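Local coordinates for spike protein P1 (Pseudoalteromonas phage pm2, PDB 2VVE) that forms the spikes at the fivefold vertices of the phage, its C-terminal part binding the host receptor and its N-terminal part associating with the capsid vertex, at residues A[13-18]-A[247-252]; A[35-40]-A[69-74]; A[100-105]-A[167-172]; A[156-161]-A[205-210]; A[51-56]-A[79-84]. All blocks are in the same frame, centred on the assembly; numbering follows the deposited sequence.

Contacts 1, 2 and 5 belong to one jelly-roll part of the chain, contacts 3 and 4 to a second, probably similar, beta unit farther along. Contacts 1 and 2 share a four-stranded sheet, about 9 Å between centres, because strand 245-253 lies between strands 11-19 and 33-39. Contact 5 joins the partner sheet to a loop, its centre about 19 Å from that of contact 2. Contacts 3 and 4, about 6 Å between centres, sit around strands 151-160 and 169-172, and their centres are about 40 Å from those of contacts 1 and 2. The deposited chain starts in the first unit, builds the second, and returns through strand 245-253, so contact 1 pairs strands near its two ends.

Contact 1. Residues A[13-18]-A[247-252]; sequences NSFQIP and AQILME
Ala247 begins the antiparallel pairing with strand segment 13-18 by exchanging two backbone hydrogen bonds with Ile17; Ile249 with Phe15 and Met251 with Asn13 are the further hydrogen-bonded pairs. On the opposite face of the sheet Gln248 reaches Gln16: both chains bend at chi2, and NE2 of Gln16 donates to OE1 of Gln248 over 2.8 Å. The amide planes are 36° apart. Gln16 NE2 has a second acceptor in Gly61 O of the second subunit, while Gln248 NE2 binds Glu123. Ile249 presses CB over one face of the Phe15 ring, 4.0 Å from the centroid and displaced toward the rim, a CH-pi contact. Phe15 CG, between its own backbone N and carbonyl carbon (chi1 61°), carries the ring back over Ile249. Ile249 CG1 also meets Ile17 CD1 at 3.6 Å. Leu250 follows on the glutamine face, where Leu250 CD1 touches Ser14 OG at 3.7 Å; that hydroxyl is hydrogen-bonded to Ile46 O of the second subunit. Met251 extends to its sulfur and bends at chi3, bringing Met251 CE to the ring edge, in plane, 3.7 Å from Phe15 CZ. In this sheet of the second jelly-roll domain, strand 245-253 lies between strands 11-19 and 33-39, with Ile249 also packing on Ile38.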
# COMPACT_ATOMS: atom_id res chain seq x y z
N ASN A 13 -5.83 18.70 -22.10
CA ASN A 13 -4.45 19.15 -22.27
C ASN A 13 -3.66 18.65 -21.08
O ASN A 13 -4.06 18.89 -19.93
CB ASN A 13 -4.39 20.69 -22.36
CG ASN A 13 -3.03 21.20 -22.85
OD1 ASN A 13 -2.41 20.62 -23.76
ND2 ASN A 13 -2.56 22.30 -22.25
N SER A 14 -2.56 17.94 -21.34
CA SER A 14 -1.72 17.34 -20.29
C SER A 14 -0.34 17.98 -20.30
O SER A 14 0.28 18.15 -21.36
CB SER A 14 -1.59 15.82 -20.49
OG SER A 14 -2.84 15.16 -20.33
N PHE A 15 0.15 18.32 -19.12
CA PHE A 15 1.43 19.02 -19.04
C PHE A 15 1.99 18.95 -17.63
O PHE A 15 1.35 18.41 -16.73
CB PHE A 15 1.28 20.48 -19.50
CG PHE A 15 0.32 21.29 -18.67
CD1 PHE A 15 0.77 22.06 -17.60
CD2 PHE A 15 -1.05 21.27 -18.95
CE1 PHE A 15 -0.13 22.81 -16.82
CE2 PHE A 15 -1.96 22.01 -18.17
CZ PHE A 15 -1.49 22.78 -17.12
N GLN A 16 3.19 19.49 -17.45
CA GLN A 16 3.87 19.45 -16.16
C GLN A 16 4.08 20.87 -15.67
O GLN A 16 4.43 21.76 -16.45
CB GLN A 16 5.22 18.72 -16.27
CG GLN A 16 5.13 17.18 -16.47
CD GLN A 16 4.57 16.79 -17.84
OE1 GLN A 16 5.01 17.30 -18.87
NE2 GLN A 16 3.59 15.88 -17.85
N ILE A 17 3.87 21.08 -14.37
CA ILE A 17 4.17 22.39 -13.76
C ILE A 17 5.41 22.29 -12.85
O ILE A 17 5.47 21.41 -11.98
CB ILE A 17 2.99 22.95 -12.95
CG1 ILE A 17 1.85 23.39 -13.88
CG2 ILE A 17 3.44 24.14 -12.06
CD1 ILE A 17 0.50 23.57 -13.16
N PRO A 18 6.38 23.19 -13.06
CA PRO A 18 7.54 23.20 -12.17
C PRO A 18 7.15 23.77 -10.82
O PRO A 18 6.67 24.90 -10.73
CB PRO A 18 8.54 24.12 -12.89
CG PRO A 18 7.66 25.08 -13.65
CD PRO A 18 6.46 24.27 -14.07
N ALA A 247 4.66 18.77 -11.00
CA ALA A 247 3.28 18.33 -10.81
C ALA A 247 2.70 17.92 -12.16
O ALA A 247 2.89 18.62 -13.15
CB ALA A 247 2.44 19.43 -10.18
N GLN A 248 2.02 16.78 -12.18
CA GLN A 248 1.41 16.26 -13.41
C GLN A 248 0.01 16.82 -13.49
O GLN A 248 -0.74 16.72 -12.51
CB GLN A 248 1.36 14.72 -13.34
CG GLN A 248 2.73 14.03 -13.19
CD GLN A 248 3.63 14.28 -14.38
OE1 GLN A 248 3.17 14.36 -15.52
NE2 GLN A 248 4.94 14.42 -14.12
N ILE A 249 -0.36 17.39 -14.64
CA ILE A 249 -1.67 18.02 -14.80
C ILE A 249 -2.37 17.52 -16.05
O ILE A 249 -1.81 17.54 -17.13
CB ILE A 249 -1.59 19.59 -14.93
CG1 ILE A 249 -0.59 20.21 -13.95
CG2 ILE A 249 -3.02 20.22 -14.84
CD1 ILE A 249 -0.95 20.09 -12.47
N LEU A 250 -3.59 17.05 -15.86
CA LEU A 250 -4.52 16.85 -16.96
C LEU A 250 -5.63 17.87 -16.76
O LEU A 250 -6.32 17.86 -15.73
CB LEU A 250 -5.07 15.41 -16.94
CG LEU A 250 -6.09 15.15 -18.05
CD1 LEU A 250 -5.83 13.81 -18.69
CD2 LEU A 250 -7.52 15.26 -17.54
N MET A 251 -5.78 18.77 -17.73
CA MET A 251 -6.76 19.84 -17.67
C MET A 251 -7.84 19.63 -18.73
O MET A 251 -7.54 19.29 -19.88
CB MET A 251 -6.06 21.17 -17.93
CG MET A 251 -7.00 22.34 -17.80
SD MET A 251 -6.11 23.89 -18.00
CE MET A 251 -5.03 23.87 -16.58
N GLU A 252 -9.09 19.88 -18.34
CA GLU A 252 -10.23 19.85 -19.26
C GLU A 252 -10.89 21.22 -19.34
O GLU A 252 -11.11 21.88 -18.33
CB GLU A 252 -11.25 18.80 -18.83
CG GLU A 252 -10.59 17.45 -18.47
CD GLU A 252 -11.58 16.42 -17.96
OE1 GLU A 252 -12.74 16.78 -17.69
OE2 GLU A 252 -11.19 15.25 -17.86

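Contact 2. Residues A[35-40]-A[69-74]; sequences RASIKS and EFQINT
Ser37 OG joins Glu69 and Gln71 on one face of an antiparallel strand pair in the second jelly-roll domain. Ser37 OG donates to Glu69 OE2 at 2.7 Å and accepts from Gln71 NE2 at 3.0 Å, so two bonds grip the oxygen. The Glu69 oxygen is met on its anti side, 23° out of the carboxylate plane, whereas the serine oxygen lies close to the Gln71 amide plane. Beside this group Arg35 runs in the same direction as Gln71, with Arg35 NH1 3.5 Å from Gln71 CG and the guanidinium and amide planes 22° apart. The other face is apolar: Ile38 CB lies over the Phe70 ring, 4.1 Å from its centroid, and Ile38 CG2 touches Phe70 CZ. Paired backbone bonds link Ala36 with Ile72 and Ile38 with Phe70. Further out, Phe64 stacks on Phe70. Glu252 forms a salt bridge to Arg35 NH2, which also binds Gln71 O of the second subunit. Arg62 of that subunit forms a salt bridge with Glu69 OE2, and its Glu65 takes Lys39 NZ, so the polar face also lies at the interface with that subunit; these opposite charges probably favour the ionised carboxylate of Glu69. On the same apolar face as Phe70, Ile38 CD1 rests against Ile72 CG1 at 3.7 Å.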
# COMPACT_ATOMS: atom_id res chain seq x y z
N ARG A 35 -12.02 21.43 -15.15
CA ARG A 35 -11.49 20.37 -14.30
C ARG A 35 -9.98 20.25 -14.48
O ARG A 35 -9.46 20.43 -15.59
CB ARG A 35 -12.20 19.05 -14.62
CG ARG A 35 -11.66 17.84 -13.86
CD ARG A 35 -12.47 16.57 -14.17
NE ARG A 35 -12.01 15.46 -13.35
CZ ARG A 35 -11.15 14.52 -13.73
NH1 ARG A 35 -10.82 13.57 -12.87
NH2 ARG A 35 -10.63 14.50 -14.96
N ALA A 36 -9.29 19.97 -13.38
CA ALA A 36 -7.88 19.61 -13.41
C ALA A 36 -7.66 18.37 -12.52
O ALA A 36 -8.10 18.35 -11.38
CB ALA A 36 -7.02 20.78 -12.94
N SER A 37 -7.02 17.34 -13.07
CA SER A 37 -6.56 16.21 -12.25
C SER A 37 -5.05 16.34 -12.08
O SER A 37 -4.31 16.40 -13.06
CB SER A 37 -6.94 14.86 -12.89
OG SER A 37 -6.94 13.78 -11.93
N ILE A 38 -4.61 16.36 -10.82
CA ILE A 38 -3.25 16.76 -10.47
C ILE A 38 -2.58 15.69 -9.60
O ILE A 38 -3.21 15.12 -8.71
CB ILE A 38 -3.28 18.10 -9.70
CG1 ILE A 38 -4.01 19.18 -10.52
CG2 ILE A 38 -1.86 18.55 -9.27
CD1 ILE A 38 -4.62 20.28 -9.69
N LYS A 39 -1.29 15.45 -9.84
CA LYS A 39 -0.50 14.60 -8.96
C LYS A 39 0.84 15.26 -8.74
O LYS A 39 1.55 15.57 -9.70
CB LYS A 39 -0.30 13.19 -9.51
CG LYS A 39 0.44 12.24 -8.50
CD LYS A 39 0.86 10.90 -9.11
CE LYS A 39 -0.36 10.06 -9.50
NZ LYS A 39 0.01 8.73 -10.07
N SER A 40 1.18 15.46 -7.47
CA SER A 40 2.47 16.06 -7.08
C SER A 40 3.41 14.98 -6.55
O SER A 40 2.97 14.12 -5.79
CB SER A 40 2.26 17.13 -6.01
OG SER A 40 3.49 17.67 -5.56
N GLU A 69 -3.34 11.48 -6.31
CA GLU A 69 -4.07 12.15 -7.37
C GLU A 69 -5.27 12.86 -6.75
O GLU A 69 -6.03 12.26 -5.98
CB GLU A 69 -4.55 11.14 -8.42
CG GLU A 69 -5.18 11.80 -9.67
CD GLU A 69 -4.15 12.16 -10.72
OE1 GLU A 69 -3.12 11.46 -10.80
OE2 GLU A 69 -4.40 13.12 -11.50
N PHE A 70 -5.43 14.14 -7.08
CA PHE A 70 -6.58 14.88 -6.60
C PHE A 70 -7.13 15.79 -7.70
O PHE A 70 -6.49 15.96 -8.74
CB PHE A 70 -6.22 15.67 -5.32
CG PHE A 70 -5.16 16.75 -5.52
CD1 PHE A 70 -5.54 18.08 -5.67
CD2 PHE A 70 -3.80 16.44 -5.50
CE1 PHE A 70 -4.57 19.09 -5.86
CE2 PHE A 70 -2.82 17.45 -5.67
CZ PHE A 70 -3.21 18.77 -5.84
N GLN A 71 -8.32 16.34 -7.50
CA GLN A 71 -8.91 17.18 -8.53
C GLN A 71 -9.29 18.55 -7.99
O GLN A 71 -9.63 18.69 -6.81
CB GLN A 71 -10.12 16.50 -9.18
CG GLN A 71 -9.81 15.26 -10.00
CD GLN A 71 -9.61 14.02 -9.13
OE1 GLN A 71 -10.40 13.75 -8.21
NE2 GLN A 71 -8.54 13.29 -9.40
N ILE A 72 -9.22 19.54 -8.87
CA ILE A 72 -9.74 20.88 -8.62
C ILE A 72 -10.74 21.18 -9.75
O ILE A 72 -10.38 21.05 -10.93
CB ILE A 72 -8.61 21.94 -8.66
CG1 ILE A 72 -7.47 21.60 -7.68
CG2 ILE A 72 -9.17 23.36 -8.46
CD1 ILE A 72 -7.86 21.54 -6.22
N ASN A 73 -11.97 21.57 -9.40
CA ASN A 73 -13.01 21.79 -10.41
C ASN A 73 -13.45 23.26 -10.55
O ASN A 73 -14.52 23.54 -11.08
CB ASN A 73 -14.25 20.94 -10.13
CG ASN A 73 -14.01 19.44 -10.33
OD1 ASN A 73 -12.92 19.00 -10.66
ND2 ASN A 73 -15.05 18.66 -10.11
N THR A 74 -12.61 24.17 -10.07
CA THR A 74 -12.91 25.60 -10.14
C THR A 74 -12.39 26.18 -11.45
O THR A 74 -11.64 25.51 -12.18
CB THR A 74 -12.23 26.35 -8.99
OG1 THR A 74 -10.80 26.17 -9.07
CG2 THR A 74 -12.72 25.83 -7.68

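Contact 3. Residues A[100-105]-A[167-172]; sequences AQNEGR and DTLIKY
Leu169 plugs the bend of the loop 100-105, touching it with every side-chain carbon beyond CA. Leu169 CB lies 3.4 Å from Asn102 OD1. Leu169 CG, anti to the carbonyl carbon (chi1 -53°), faces the backbone N of Arg105 at 3.8 Å. Of the two methyls, Leu169 CD1 meets Gly104 C at 3.6 Å, and Leu169 CD2 approaches Arg105 CB at 4.1 Å. Hydrogen bonds flank the leucine. Asn102 ND2 donates to Leu169 O over 2.9 Å; Leu169 O lies in the Asn102 amide plane, while the donor stands above the Leu169 carbonyl plane, 55° out of it. A water links Asn102 OD1 to Leu169 N. Arg105 N gives a hydrogen bond of 2.8 Å to a lone pair of Asp167 O. Gly104 is the N-cap residue of helix 105-110, and its positive phi (92°) suits a glycine. A second water joins Glu103 O to Asp167 OD2, and Asp167 OD1 accepts from Thr106 N. Arg105 NH1 pairs with Glu109. The contact ties the loop ahead of helix 105-110 to strand 169-172, which pairs with strand 151-160. Asp167 supplies both a backbone carbonyl and a carboxylate oxygen to the first turn of the helix, whose positive end would be expected to stabilise the aspartate's negative charge.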
# COMPACT_ATOMS: atom_id res chain seq x y z
N ALA A 100 40.20 9.64 -2.56
CA ALA A 100 39.66 8.46 -3.24
C ALA A 100 40.06 8.35 -4.70
O ALA A 100 39.91 9.31 -5.48
CB ALA A 100 38.13 8.40 -3.11
N GLN A 101 40.56 7.17 -5.07
CA GLN A 101 40.73 6.78 -6.46
C GLN A 101 39.40 6.22 -6.95
O GLN A 101 38.53 5.90 -6.16
CB GLN A 101 41.82 5.72 -6.62
CG GLN A 101 43.16 6.18 -6.12
CD GLN A 101 44.26 5.19 -6.40
OE1 GLN A 101 45.03 5.37 -7.34
NE2 GLN A 101 44.35 4.15 -5.59
N ASN A 102 39.26 6.12 -8.26
CA ASN A 102 38.00 5.64 -8.80
C ASN A 102 37.93 4.11 -8.74
O ASN A 102 38.24 3.41 -9.71
CB ASN A 102 37.73 6.20 -10.20
CG ASN A 102 36.32 5.91 -10.67
OD1 ASN A 102 35.55 5.22 -9.97
ND2 ASN A 102 35.97 6.42 -11.84
N GLU A 103 37.52 3.63 -7.57
CA GLU A 103 37.54 2.21 -7.22
C GLU A 103 36.14 1.59 -7.35
O GLU A 103 35.93 0.39 -7.09
CB GLU A 103 38.06 2.04 -5.79
CG GLU A 103 39.49 2.54 -5.57
CD GLU A 103 40.55 1.50 -5.89
OE1 GLU A 103 40.31 0.62 -6.74
OE2 GLU A 103 41.63 1.57 -5.27
N GLY A 104 35.19 2.42 -7.76
CA GLY A 104 33.82 1.98 -7.92
C GLY A 104 32.98 2.20 -6.68
O GLY A 104 33.51 2.41 -5.59
N ARG A 105 31.67 2.14 -6.86
CA ARG A 105 30.71 2.47 -5.81
C ARG A 105 30.86 1.62 -4.54
O ARG A 105 30.92 2.14 -3.42
CB ARG A 105 29.29 2.35 -6.35
CG ARG A 105 28.24 2.80 -5.37
CD ARG A 105 26.83 2.33 -5.79
NE ARG A 105 26.71 0.87 -5.87
CZ ARG A 105 26.58 0.05 -4.83
NH1 ARG A 105 26.55 0.50 -3.59
NH2 ARG A 105 26.47 -1.26 -5.04
N ASP A 167 27.92 -0.23 -10.32
CA ASP A 167 29.21 0.02 -9.64
C ASP A 167 30.13 1.08 -10.24
O ASP A 167 30.90 1.71 -9.51
CB ASP A 167 30.01 -1.27 -9.43
CG ASP A 167 30.86 -1.21 -8.17
OD1 ASP A 167 30.30 -0.90 -7.10
OD2 ASP A 167 32.09 -1.44 -8.24
N THR A 168 30.08 1.27 -11.55
CA THR A 168 31.04 2.19 -12.18
C THR A 168 30.70 3.65 -11.90
O THR A 168 29.53 4.06 -11.88
CB THR A 168 31.17 1.96 -13.71
OG1 THR A 168 29.92 2.24 -14.34
CG2 THR A 168 31.58 0.53 -14.01
N LEU A 169 31.75 4.43 -11.68
CA LEU A 169 31.63 5.86 -11.38
C LEU A 169 32.29 6.70 -12.46
O LEU A 169 33.31 6.28 -13.03
CB LEU A 169 32.32 6.18 -10.04
CG LEU A 169 31.90 5.36 -8.82
CD1 LEU A 169 32.79 5.66 -7.64
CD2 LEU A 169 30.46 5.63 -8.48
N ILE A 170 31.70 7.87 -12.71
CA ILE A 170 32.30 8.89 -13.59
C ILE A 170 32.85 10.02 -12.72
O ILE A 170 32.16 10.55 -11.83
CB ILE A 170 31.27 9.44 -14.61
CG1 ILE A 170 30.56 8.30 -15.35
CG2 ILE A 170 31.93 10.48 -15.57
CD1 ILE A 170 31.48 7.26 -16.01
N LYS A 171 34.11 10.36 -12.96
CA LYS A 171 34.76 11.44 -12.24
C LYS A 171 34.49 12.79 -12.92
O LYS A 171 34.81 12.96 -14.10
CB LYS A 171 36.26 11.17 -12.20
CG LYS A 171 37.12 12.35 -11.72
CD LYS A 171 38.60 12.00 -11.70
CE LYS A 171 39.17 11.85 -13.11
NZ LYS A 171 40.61 11.47 -13.06
N TYR A 172 33.93 13.74 -12.17
CA TYR A 172 33.73 15.11 -12.70
C TYR A 172 34.57 16.13 -11.96
O TYR A 172 34.54 16.20 -10.72
CB TYR A 172 32.26 15.54 -12.61
CG TYR A 172 31.35 14.75 -13.50
CD1 TYR A 172 31.07 15.18 -14.79
CD2 TYR A 172 30.73 13.59 -13.02
CE1 TYR A 172 30.21 14.45 -15.62
CE2 TYR A 172 29.87 12.87 -13.84
CZ TYR A 172 29.62 13.31 -15.14
OH TYR A 172 28.77 12.58 -15.94
O HOH W 1 34.43 3.19 -11.42
O HOH W 2 33.74 -1.07 -6.05
O HOH W 3 27.24 -1.88 -7.34

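Contact 4. Residues A[156-161]-A[205-210]; sequences AFYITE and FPVETE
Val207 points its CG2 methyl straight at the Tyr158 ring, over its centre, 3.6 Å from the centroid. The two side chains cross at about a right angle, and the approach is only 10° off the ring normal, a close CH-pi contact. Farther along the ring Thr209 CG2 lies 3.4 Å from Tyr158 OH, whose hydrogen bond goes to Ala100 O. Thr209 CG2 is also pressed against Ala156 CB at 3.4 Å, tighter than usual for two carbons. Phe205 presents its edge to Tyr158 O, in the ring plane, with Phe205 CD2 3.6 Å away. On the opposite face of the sheet Phe157 CD1 meets Pro206 CB at 4.3 Å. Four backbone hydrogen bonds join Ala156 to Val207 and Tyr158 to Phe205; Pro206, lacking an N-H, falls in the non-hydrogen-bonded pair between them. Helix 105-110 covers the Tyr158 and Phe205 side, while Phe157 packs on strand 189-195 of the other sheet, as in a jelly-roll beta sandwich.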
# COMPACT_ATOMS: atom_id res chain seq x y z
N ALA A 156 36.57 16.33 -6.72
CA ALA A 156 35.71 15.74 -7.76
C ALA A 156 34.39 15.26 -7.18
O ALA A 156 34.27 15.08 -5.96
CB ALA A 156 36.43 14.59 -8.46
N PHE A 157 33.40 15.11 -8.06
CA PHE A 157 32.25 14.26 -7.78
C PHE A 157 32.46 12.99 -8.56
O PHE A 157 32.68 13.05 -9.77
CB PHE A 157 30.95 14.89 -8.28
CG PHE A 157 30.64 16.22 -7.66
CD1 PHE A 157 30.48 16.34 -6.28
CD2 PHE A 157 30.49 17.35 -8.45
CE1 PHE A 157 30.17 17.58 -5.70
CE2 PHE A 157 30.19 18.60 -7.89
CZ PHE A 157 30.03 18.71 -6.51
N TYR A 158 32.43 11.85 -7.86
CA TYR A 158 32.33 10.56 -8.54
C TYR A 158 30.84 10.19 -8.56
O TYR A 158 30.23 10.05 -7.51
CB TYR A 158 33.11 9.47 -7.79
CG TYR A 158 34.62 9.59 -7.82
CD1 TYR A 158 35.28 10.53 -8.63
CD2 TYR A 158 35.39 8.74 -7.04
CE1 TYR A 158 36.67 10.61 -8.64
CE2 TYR A 158 36.76 8.81 -7.05
CZ TYR A 158 37.41 9.73 -7.84
OH TYR A 158 38.79 9.74 -7.81
N ILE A 159 30.28 10.02 -9.76
CA ILE A 159 28.84 9.80 -9.90
C ILE A 159 28.55 8.49 -10.64
O ILE A 159 29.17 8.22 -11.68
CB ILE A 159 28.14 10.98 -10.63
CG1 ILE A 159 28.55 12.32 -9.99
CG2 ILE A 159 26.61 10.79 -10.64
CD1 ILE A 159 27.85 13.55 -10.60
N THR A 160 27.61 7.70 -10.15
CA THR A 160 27.26 6.45 -10.85
C THR A 160 26.66 6.82 -12.23
O THR A 160 25.86 7.74 -12.33
CB THR A 160 26.27 5.58 -10.04
OG1 THR A 160 25.09 6.33 -9.75
CG2 THR A 160 26.89 5.09 -8.72
N GLU A 161 27.07 6.13 -13.28
CA GLU A 161 26.51 6.40 -14.62
C GLU A 161 25.17 5.70 -14.77
O GLU A 161 24.27 6.19 -15.46
CB GLU A 161 27.46 5.98 -15.75
CG GLU A 161 27.01 6.52 -17.12
CD GLU A 161 28.10 6.47 -18.17
OE1 GLU A 161 28.58 5.36 -18.49
OE2 GLU A 161 28.47 7.56 -18.69
N PHE A 205 29.63 10.81 -4.86
CA PHE A 205 30.68 10.83 -3.82
C PHE A 205 31.58 12.07 -4.01
O PHE A 205 32.39 12.13 -4.95
CB PHE A 205 31.56 9.57 -3.88
CG PHE A 205 30.82 8.27 -3.70
CD1 PHE A 205 30.82 7.63 -2.46
CD2 PHE A 205 30.17 7.66 -4.77
CE1 PHE A 205 30.16 6.41 -2.29
CE2 PHE A 205 29.51 6.44 -4.60
CZ PHE A 205 29.50 5.82 -3.36
N PRO A 206 31.43 13.08 -3.14
CA PRO A 206 32.38 14.20 -3.16
C PRO A 206 33.73 13.76 -2.58
O PRO A 206 33.80 13.32 -1.42
CB PRO A 206 31.70 15.27 -2.28
CG PRO A 206 30.27 14.81 -2.13
CD PRO A 206 30.36 13.31 -2.15
N VAL A 207 34.79 13.86 -3.38
CA VAL A 207 36.10 13.34 -2.99
C VAL A 207 37.26 14.26 -3.34
O VAL A 207 37.12 15.16 -4.20
CB VAL A 207 36.40 11.96 -3.67
CG1 VAL A 207 35.31 10.95 -3.34
CG2 VAL A 207 36.57 12.11 -5.18
N GLU A 208 38.40 14.03 -2.68
CA GLU A 208 39.68 14.59 -3.12
C GLU A 208 40.41 13.54 -3.99
O GLU A 208 40.62 12.42 -3.53
CB GLU A 208 40.53 14.99 -1.91
CG GLU A 208 41.93 15.53 -2.28
CD GLU A 208 41.87 16.67 -3.30
OE1 GLU A 208 41.32 17.76 -2.98
OE2 GLU A 208 42.39 16.47 -4.43
N THR A 209 40.79 13.90 -5.22
CA THR A 209 41.38 12.93 -6.16
C THR A 209 42.91 12.92 -6.15
O THR A 209 43.54 12.02 -6.72
CB THR A 209 40.92 13.14 -7.63
OG1 THR A 209 41.37 14.41 -8.11
CG2 THR A 209 39.41 13.04 -7.76
N GLU A 210 43.50 13.94 -5.53
CA GLU A 210 44.94 14.13 -5.60
C GLU A 210 45.53 13.82 -4.23
O GLU A 210 45.17 14.45 -3.24
CB GLU A 210 45.27 15.57 -6.03
CG GLU A 210 46.75 15.89 -6.16
CD GLU A 210 47.40 15.25 -7.37
OE1 GLU A 210 46.76 15.19 -8.45
OE2 GLU A 210 48.56 14.80 -7.25

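Contact 5. Residues A[51-56]-A[79-84]; sequences MTALNG and NYWVSD
The Trp81 indole receives the Ala53 methyl over one face, and the backbone N of Ser83 lies above the opposite face. Ala53 CB is 3.7 Å from the centroid of the five-membered ring, a CH-pi contact displaced toward Trp81 CD1, which it approaches to 3.3 Å. At the edge, Trp81 NE1 donates to Asp84 OD1 over 2.9 Å, a nearly straight bond lying close to the ring plane. The donor meets the carboxylate from above, 56° out of its plane. This bond fixes the Asp84 carboxylate beside the loop, where Asp84 OD2 lies 3.0 Å from Gly56 CA; the positive phi of Gly56 (75°) favours a glycine there. A water donates to Ala53 O. At the other end Met51 runs extended to its sulfur and then bends at chi3 (73°), which brings Met51 CE to 3.5 Å from Asn79 O and 3.7 Å from Asn79 CB. No direct hydrogen bond crosses between the segments; the Ala53 and Met51 methyls and Gly56 CA make the contacts. Loop 51-56, which connects strands 44-47 and 62-64, folds over strand 78-81 within the second jelly-roll domain. That strand lies between strands 24-27 and 44-47; Trp45 of the latter meets Trp81 edge-to-face, and Tyr80 turns away from the loop to pack on Leu26, Ile44 and Ile46.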
# COMPACT_ATOMS: atom_id res chain seq x y z
N MET A 51 -4.23 31.88 1.14
CA MET A 51 -3.13 31.03 1.59
C MET A 51 -1.80 31.77 1.67
O MET A 51 -1.39 32.44 0.72
CB MET A 51 -2.98 29.78 0.71
CG MET A 51 -2.07 28.74 1.34
SD MET A 51 -1.97 27.20 0.44
CE MET A 51 -1.00 27.72 -0.96
N THR A 52 -1.13 31.63 2.82
CA THR A 52 0.18 32.22 3.06
C THR A 52 1.06 31.17 3.70
O THR A 52 0.56 30.14 4.16
CB THR A 52 0.07 33.45 4.00
OG1 THR A 52 -0.52 33.06 5.24
CG2 THR A 52 -0.76 34.57 3.35
N ALA A 53 2.37 31.41 3.75
CA ALA A 53 3.29 30.47 4.38
C ALA A 53 4.45 31.20 5.03
O ALA A 53 5.62 30.95 4.72
CB ALA A 53 3.79 29.42 3.36
N LEU A 54 4.12 32.13 5.92
CA LEU A 54 5.11 32.85 6.73
C LEU A 54 5.88 31.89 7.64
O LEU A 54 5.28 31.12 8.38
CB LEU A 54 4.44 33.95 7.54
CG LEU A 54 4.35 35.34 6.90
CD1 LEU A 54 3.58 35.34 5.58
CD2 LEU A 54 3.73 36.33 7.88
N ASN A 55 7.21 31.95 7.54
CA ASN A 55 8.13 31.07 8.28
C ASN A 55 7.89 29.57 8.11
O ASN A 55 8.10 28.79 9.04
CB ASN A 55 8.18 31.46 9.77
CG ASN A 55 8.84 32.81 9.99
OD1 ASN A 55 9.92 33.09 9.48
ND2 ASN A 55 8.17 33.66 10.77
N GLY A 56 7.45 29.17 6.92
CA GLY A 56 7.23 27.76 6.60
C GLY A 56 5.99 27.14 7.22
O GLY A 56 5.82 25.92 7.18
N ASN A 79 -3.61 28.38 -5.46
CA ASN A 79 -2.21 28.50 -5.00
C ASN A 79 -1.65 27.23 -4.41
O ASN A 79 -2.40 26.42 -3.86
CB ASN A 79 -2.13 29.61 -3.95
CG ASN A 79 -2.35 30.99 -4.54
OD1 ASN A 79 -1.82 31.30 -5.60
ND2 ASN A 79 -3.14 31.82 -3.86
N TYR A 80 -0.33 27.06 -4.50
CA TYR A 80 0.34 25.93 -3.87
C TYR A 80 1.51 26.41 -2.99
O TYR A 80 2.01 27.52 -3.16
CB TYR A 80 0.82 24.89 -4.90
CG TYR A 80 2.06 25.33 -5.68
CD1 TYR A 80 1.93 25.98 -6.90
CD2 TYR A 80 3.34 25.07 -5.20
CE1 TYR A 80 3.06 26.39 -7.64
CE2 TYR A 80 4.49 25.49 -5.92
CZ TYR A 80 4.33 26.15 -7.13
OH TYR A 80 5.42 26.57 -7.86
N TRP A 81 1.92 25.54 -2.07
CA TRP A 81 3.20 25.66 -1.37
C TRP A 81 3.80 24.27 -1.18
O TRP A 81 3.08 23.32 -0.81
CB TRP A 81 3.00 26.33 -0.00
CG TRP A 81 4.28 26.55 0.77
CD1 TRP A 81 5.02 27.69 0.80
CD2 TRP A 81 4.96 25.61 1.62
NE1 TRP A 81 6.13 27.53 1.61
CE2 TRP A 81 6.12 26.25 2.12
CE3 TRP A 81 4.71 24.28 1.99
CZ2 TRP A 81 7.01 25.62 2.99
CZ3 TRP A 81 5.61 23.65 2.85
CH2 TRP A 81 6.74 24.32 3.34
N VAL A 82 5.10 24.13 -1.43
CA VAL A 82 5.81 22.87 -1.17
C VAL A 82 7.07 23.07 -0.33
O VAL A 82 7.51 22.16 0.36
CB VAL A 82 6.19 22.10 -2.48
CG1 VAL A 82 4.94 21.62 -3.21
CG2 VAL A 82 7.09 22.94 -3.39
N SER A 83 7.65 24.27 -0.40
CA SER A 83 8.98 24.48 0.17
C SER A 83 9.34 25.96 0.21
O SER A 83 8.89 26.74 -0.62
CB SER A 83 10.02 23.73 -0.66
OG SER A 83 11.32 24.02 -0.21
N ASP A 84 10.16 26.34 1.20
CA ASP A 84 10.76 27.68 1.24
C ASP A 84 12.23 27.71 0.81
O ASP A 84 12.89 28.74 0.94
CB ASP A 84 10.61 28.31 2.62
CG ASP A 84 9.19 28.70 2.93
OD1 ASP A 84 8.48 29.24 2.04
OD2 ASP A 84 8.78 28.48 4.09
O HOH W 4 6.99 31.09 2.40